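NAD-dependent aldehyde dehydrogenase (Burkholderia multivorans, PDB 5UJU) probably catalyses the NAD-dependent oxidation of aldehydes to the corresponding carboxylic acids. Local coordinates at residues A107-W111 and L229-T234; R205-L211 and N233-K238. All coordinates share one frame; numbering follows the deposited sequence. Where two conformers were deposited one is given.

Contact 1: residues A107-W111 and L229-T234; sequences AQRTW and LATGNT
Trp111 of helix 97-132 brings its indole up against the turn that ends helix 217-230, and this is the tightly packed part of the contact. Its NE1 donates to Asn233 O at 3.0 Å, but the bond is bent, 140° at the hydrogen, and the donor stands above the carbonyl plane. Beside it, CD1 lies 3.1 Å from Gly232 O. The six-membered end of the indole reaches the last helical turn, where CZ2 is 3.5 Å from Leu229 O and 4.1 Å from the methyl Leu229 CD2. With CG anti to the backbone N (chi1 179°), the ring leaves its helix toward the turn. Tryptophan suits the place, since one side chain supplies both a broad apolar surface and an N-H for a buried carbonyl. Gly232 is equally apt: it is the C-prime residue of a Schellman motif, with positive phi, and its N returns to Leu229 O while Asn233 N returns to Asp228 O.

The Gln108 side is looser. This residue is partly exposed and was modelled in two conformers; in one of them its extended chain points NE2 at Thr234 OG1, 3.2 Å away and in the amide plane, so this bond may be held only part of the time. CG of the same conformer rests 3.6 Å from Thr234 CG2. Thr234 OG1 has a closer partner in the hydroxyl of Thr207. Here a water fills in between the backbones, donating to Gln108 O and, at 2.8 Å, to Gly232 O.

Around this junction, Phe263 meets the Trp111 ring edge-to-face, Trp119 from the same helix also touches it, and Val267 packs on both Trp111 and Leu229; past the turn the chain enters strand 234-238.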
loop_
_atom_site.group_PDB
_atom_site.type_symbol
_atom_site.label_atom_id
_atom_site.label_comp_id
_atom_site.label_asym_id
_atom_site.label_seq_id
_atom_site.Cartn_x
_atom_site.Cartn_y
_atom_site.Cartn_z
ATOM N N ALA A 107 2.443 8.626 24.269
ATOM C CA ALA A 107 2.172 7.203 24.445
ATOM C C ALA A 107 2.912 6.313 23.448
ATOM O O ALA A 107 2.994 5.104 23.682
ATOM C CB ALA A 107 0.658 6.947 24.333
ATOM N N GLN A 108 3.483 6.890 22.383
ATOM C CA GLN A 108 3.992 6.092 21.267
ATOM C C GLN A 108 5.172 5.217 21.676
ATOM O O GLN A 108 5.239 4.036 21.305
ATOM C CB GLN A 108 4.396 7.010 20.109
ATOM C CG GLN A 108 3.342 7.123 19.023
ATOM C CD GLN A 108 3.543 8.319 18.092
ATOM O OE1 GLN A 108 4.627 8.900 18.014
ATOM N NE2 GLN A 108 2.486 8.685 17.381
ATOM N N ARG A 109 6.119 5.770 22.432
ATOM C CA ARG A 109 7.409 5.099 22.626
ATOM C C ARG A 109 7.268 3.711 23.245
ATOM O O ARG A 109 7.687 2.714 22.648
ATOM C CB ARG A 109 8.346 5.965 23.483
ATOM C CG ARG A 109 9.744 5.362 23.640
ATOM C CD ARG A 109 10.746 6.375 24.202
ATOM N NE ARG A 109 11.992 5.746 24.634
ATOM C CZ ARG A 109 13.075 5.629 23.871
ATOM N NH1 ARG A 109 13.058 6.079 22.621
ATOM N NH2 ARG A 109 14.171 5.051 24.352
ATOM N N THR A 110 6.707 3.619 24.457
ATOM C CA THR A 110 6.682 2.312 25.116
ATOM C C THR A 110 5.749 1.344 24.389
ATOM O O THR A 110 5.978 0.129 24.397
ATOM C CB THR A 110 6.314 2.456 26.609
ATOM O OG1 THR A 110 4.982 2.945 26.765
ATOM C CG2 THR A 110 7.262 3.438 27.281
ATOM N N TRP A 111 4.713 1.857 23.734
ATOM C CA TRP A 111 3.869 1.001 22.912
ATOM C C TRP A 111 4.673 0.413 21.759
ATOM O O TRP A 111 4.709 -0.808 21.573
ATOM C CB TRP A 111 2.668 1.814 22.421
ATOM C CG TRP A 111 1.652 1.134 21.506
ATOM C CD1 TRP A 111 1.228 1.592 20.289
ATOM C CD2 TRP A 111 0.892 -0.061 21.765
ATOM N NE1 TRP A 111 0.277 0.751 19.766
ATOM C CE2 TRP A 111 0.048 -0.268 20.651
ATOM C CE3 TRP A 111 0.851 -0.982 22.820
ATOM C CZ2 TRP A 111 -0.819 -1.358 20.558
ATOM C CZ3 TRP A 111 -0.024 -2.068 22.725
ATOM C CH2 TRP A 111 -0.853 -2.233 21.612
ATOM N N LEU A 229 -3.773 -0.493 15.509
ATOM C CA LEU A 229 -3.256 -0.970 16.793
ATOM C C LEU A 229 -2.368 -2.192 16.621
ATOM O O LEU A 229 -1.296 -2.275 17.228
ATOM C CB LEU A 229 -4.414 -1.296 17.741
ATOM C CG LEU A 229 -5.119 -0.127 18.413
ATOM C CD1 LEU A 229 -6.314 -0.662 19.214
ATOM C CD2 LEU A 229 -4.123 0.633 19.316
ATOM N N ALA A 230 -2.794 -3.143 15.782
ATOM C CA ALA A 230 -2.049 -4.376 15.556
ATOM C C ALA A 230 -0.702 -4.132 14.887
ATOM O O ALA A 230 0.136 -5.037 14.853
ATOM C CB ALA A 230 -2.878 -5.351 14.705
ATOM N N THR A 231 -0.493 -2.961 14.292
ATOM C CA THR A 231 0.813 -2.641 13.733
ATOM C C THR A 231 1.537 -1.591 14.575
ATOM O O THR A 231 2.464 -0.939 14.087
ATOM C CB THR A 231 0.678 -2.191 12.274
ATOM O OG1 THR A 231 -0.263 -1.113 12.193
ATOM C CG2 THR A 231 0.182 -3.371 11.395
ATOM N N GLY A 232 1.110 -1.402 15.826
ATOM C CA GLY A 232 1.874 -0.604 16.773
ATOM C C GLY A 232 1.629 0.882 16.724
ATOM O O GLY A 232 2.342 1.636 17.391
ATOM N N ASN A 233 0.646 1.336 15.963
ATOM C CA ASN A 233 0.376 2.755 15.890
ATOM C C ASN A 233 -0.482 3.186 17.070
ATOM O O ASN A 233 -1.162 2.374 17.695
ATOM C CB ASN A 233 -0.338 3.082 14.567
ATOM C CG ASN A 233 0.512 2.755 13.372
ATOM O OD1 ASN A 233 1.370 3.537 13.003
ATOM N ND2 ASN A 233 0.313 1.572 12.786
ATOM N N THR A 234 -0.458 4.484 17.359
ATOM C CA THR A 234 -1.455 5.080 18.237
ATOM C C THR A 234 -2.620 5.574 17.374
ATOM O O THR A 234 -2.468 5.782 16.171
ATOM C CB THR A 234 -0.856 6.233 19.048
ATOM O OG1 THR A 234 -0.212 7.154 18.160
ATOM C CG2 THR A 234 0.175 5.719 20.091
HETATM O O HOH W 1 3.790 3.720 18.452
#

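Contact 2: residues R205-L211 and N233-K238; sequences RGTGLVL and NTVIVK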
loop_
_atom_site.group_PDB
_atom_site.type_symbol
_atom_site.label_atom_id
_atom_site.label_comp_id
_atom_site.label_asym_id
_atom_site.label_seq_id
_atom_site.Cartn_x
_atom_site.Cartn_y
_atom_site.Cartn_z
ATOM N N ARG A 205 4.048 3.482 11.832
ATOM C CA ARG A 205 4.082 4.779 11.163
ATOM C C ARG A 205 3.976 5.934 12.159
ATOM O O ARG A 205 4.659 6.952 12.017
ATOM C CB ARG A 205 2.962 4.851 10.124
ATOM C CG ARG A 205 3.229 3.961 8.928
ATOM C CD ARG A 205 4.349 4.524 8.074
ATOM N NE ARG A 205 4.343 3.899 6.757
ATOM C CZ ARG A 205 4.913 4.412 5.674
ATOM N NH1 ARG A 205 5.555 5.576 5.746
ATOM N NH2 ARG A 205 4.818 3.761 4.514
ATOM N N GLY A 206 3.107 5.813 13.157
ATOM C CA GLY A 206 2.901 6.915 14.071
ATOM C C GLY A 206 1.493 6.954 14.615
ATOM O O GLY A 206 1.016 5.969 15.187
ATOM N N THR A 207 0.815 8.085 14.455
ATOM C CA THR A 207 -0.555 8.221 14.921
ATOM C C THR A 207 -1.518 8.067 13.753
ATOM O O THR A 207 -1.407 8.774 12.744
ATOM C CB THR A 207 -0.757 9.562 15.621
ATOM O OG1 THR A 207 0.063 9.598 16.795
ATOM C CG2 THR A 207 -2.214 9.747 16.033
ATOM N N GLY A 208 -2.472 7.162 13.905
ATOM C CA GLY A 208 -3.522 6.972 12.924
ATOM C C GLY A 208 -4.778 7.705 13.357
ATOM O O GLY A 208 -4.986 7.966 14.548
ATOM N N LEU A 209 -5.592 8.074 12.367
ATOM C CA LEU A 209 -6.857 8.761 12.579
ATOM C C LEU A 209 -7.979 7.880 12.034
ATOM O O LEU A 209 -7.888 7.381 10.905
ATOM C CB LEU A 209 -6.835 10.139 11.898
ATOM C CG LEU A 209 -8.139 10.935 11.810
ATOM C CD1 LEU A 209 -8.599 11.341 13.208
ATOM C CD2 LEU A 209 -8.027 12.178 10.870
ATOM N N VAL A 210 -9.012 7.653 12.846
ATOM C CA VAL A 210 -10.189 6.892 12.430
ATOM C C VAL A 210 -11.363 7.858 12.372
ATOM O O VAL A 210 -11.750 8.435 13.396
ATOM C CB VAL A 210 -10.480 5.703 13.361
ATOM C CG1 VAL A 210 -11.788 5.023 12.955
ATOM C CG2 VAL A 210 -9.344 4.689 13.292
ATOM N N LEU A 211 -11.909 8.048 11.170
ATOM C CA LEU A 211 -13.004 8.984 10.923
ATOM C C LEU A 211 -14.281 8.177 10.768
ATOM O O LEU A 211 -14.445 7.436 9.786
ATOM C CB LEU A 211 -12.737 9.840 9.684
ATOM C CG LEU A 211 -11.521 10.764 9.782
ATOM C CD1 LEU A 211 -11.255 11.499 8.476
ATOM C CD2 LEU A 211 -11.775 11.775 10.901
ATOM N N ASN A 233 0.646 1.336 15.963
ATOM C CA ASN A 233 0.376 2.755 15.890
ATOM C C ASN A 233 -0.482 3.186 17.070
ATOM O O ASN A 233 -1.162 2.374 17.695
ATOM C CB ASN A 233 -0.338 3.082 14.567
ATOM C CG ASN A 233 0.512 2.755 13.372
ATOM O OD1 ASN A 233 1.370 3.537 13.003
ATOM N ND2 ASN A 233 0.313 1.572 12.786
ATOM N N THR A 234 -0.458 4.484 17.359
ATOM C CA THR A 234 -1.455 5.080 18.237
ATOM C C THR A 234 -2.620 5.574 17.374
ATOM O O THR A 234 -2.468 5.782 16.171
ATOM C CB THR A 234 -0.856 6.233 19.048
ATOM O OG1 THR A 234 -0.212 7.154 18.160
ATOM C CG2 THR A 234 0.175 5.719 20.091
ATOM N N VAL A 235 -3.794 5.742 17.991
ATOM C CA VAL A 235 -5.025 6.005 17.241
ATOM C C VAL A 235 -5.832 7.112 17.909
ATOM O O VAL A 235 -6.087 7.058 19.115
ATOM C CB VAL A 235 -5.892 4.736 17.119
ATOM C CG1 VAL A 235 -7.050 4.975 16.177
ATOM C CG2 VAL A 235 -5.056 3.556 16.645
ATOM N N ILE A 236 -6.285 8.079 17.117
ATOM C CA ILE A 236 -7.310 9.037 17.528
ATOM C C ILE A 236 -8.591 8.637 16.807
ATOM O O ILE A 236 -8.612 8.555 15.567
ATOM C CB ILE A 236 -6.920 10.489 17.196
ATOM C CG1 ILE A 236 -5.639 10.911 17.951
ATOM C CG2 ILE A 236 -8.068 11.436 17.504
ATOM C CD1 ILE A 236 -5.033 12.216 17.452
ATOM N N VAL A 237 -9.632 8.327 17.574
ATOM C CA VAL A 237 -10.916 7.904 17.016
ATOM C C VAL A 237 -11.845 9.107 17.013
ATOM O O VAL A 237 -12.171 9.649 18.079
ATOM C CB VAL A 237 -11.522 6.738 17.809
ATOM C CG1 VAL A 237 -12.860 6.327 17.214
ATOM C CG2 VAL A 237 -10.557 5.553 17.847
ATOM N N LYS A 238 -12.256 9.532 15.817
ATOM C CA LYS A 238 -13.156 10.665 15.617
ATOM C C LYS A 238 -14.466 10.147 15.043
ATOM O O LYS A 238 -14.601 10.029 13.816
ATOM C CB LYS A 238 -12.525 11.694 14.670
ATOM C CG LYS A 238 -13.044 13.127 14.839
ATOM C CD LYS A 238 -14.510 13.315 14.468
ATOM C CE LYS A 238 -14.745 13.103 12.963
ATOM N NZ LYS A 238 -16.200 13.303 12.656
#
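The flat carboxamide of Asn233 meets Gly206 at its oxygen and not over a face: Gly206 N donates to OD1 at 2.9 Å, in the carbonyl plane, while ND2 at the other end is taken by Asp228 O and Arg553 O. Both ends of the amide are thus engaged, which fixes its rotation and suits asparagine, able to accept and donate from one group. This opens a parallel beta pairing within a beta-alpha-beta unit, strand 191-211, helix 217-230 and strand 234-238, of the Rossmann-like kind expected for the NAD-binding part of this family. Glycine suits position 206 because, at its backbone angles, a CB would be jammed against the carbonyl O of Arg205.

The backbone ladder starts with Thr234 N to Gly206 O and runs through Gly208 and Val210, each giving and accepting one bond; Gly208 N to Thr234 O is 2.7 Å and nearly straight (174°). The alternate residues Thr207, Leu209 and Leu211 turn their backbones to strand 290-296.

On one face lie Thr207, Leu209, Leu211, Thr234, Ile236 and Lys238. The two threonine hydroxyls approach to 2.8 Å, OG1 to OG1, and Thr207 CG2 touches Ile236 CD1 at 4.0 Å; Ala104 and Ile101 of helix 97-132 cover this region. The other face is lined by branched valines under helix 217-230: Val210 CG2 packs 3.7 Å from Val235 CG1, and Leu225 touches both.

At the far end the Lys238 chain bends twice beyond CG; its NZ forms a salt bridge with Asp277, and its CE passes 3.9 Å from Leu211 CD2.

Overall arrangement
The centres of contacts 1 and 2 lie about 10 Å apart, on the same side of the chain's centre, and the two share Asn233 and Thr234. Along the chain helix 97-132 comes first, then strand 191-211, helix 217-230 and strand 234-238, so both contacts end on the same short stretch. Contact 2 pairs the two strands of the beta-alpha-beta unit; contact 1 fastens the turn between its helix and second strand to the much earlier helix 97-132. They also meet directly, with Leu229 CD2 packed 4.1 Å from Val235 CG2. Helix 97-132 covers the face with Thr234 and Ile236, and helix 217-230 the valine face, consistent with the layered build of a Rossmann-like NAD-binding domain.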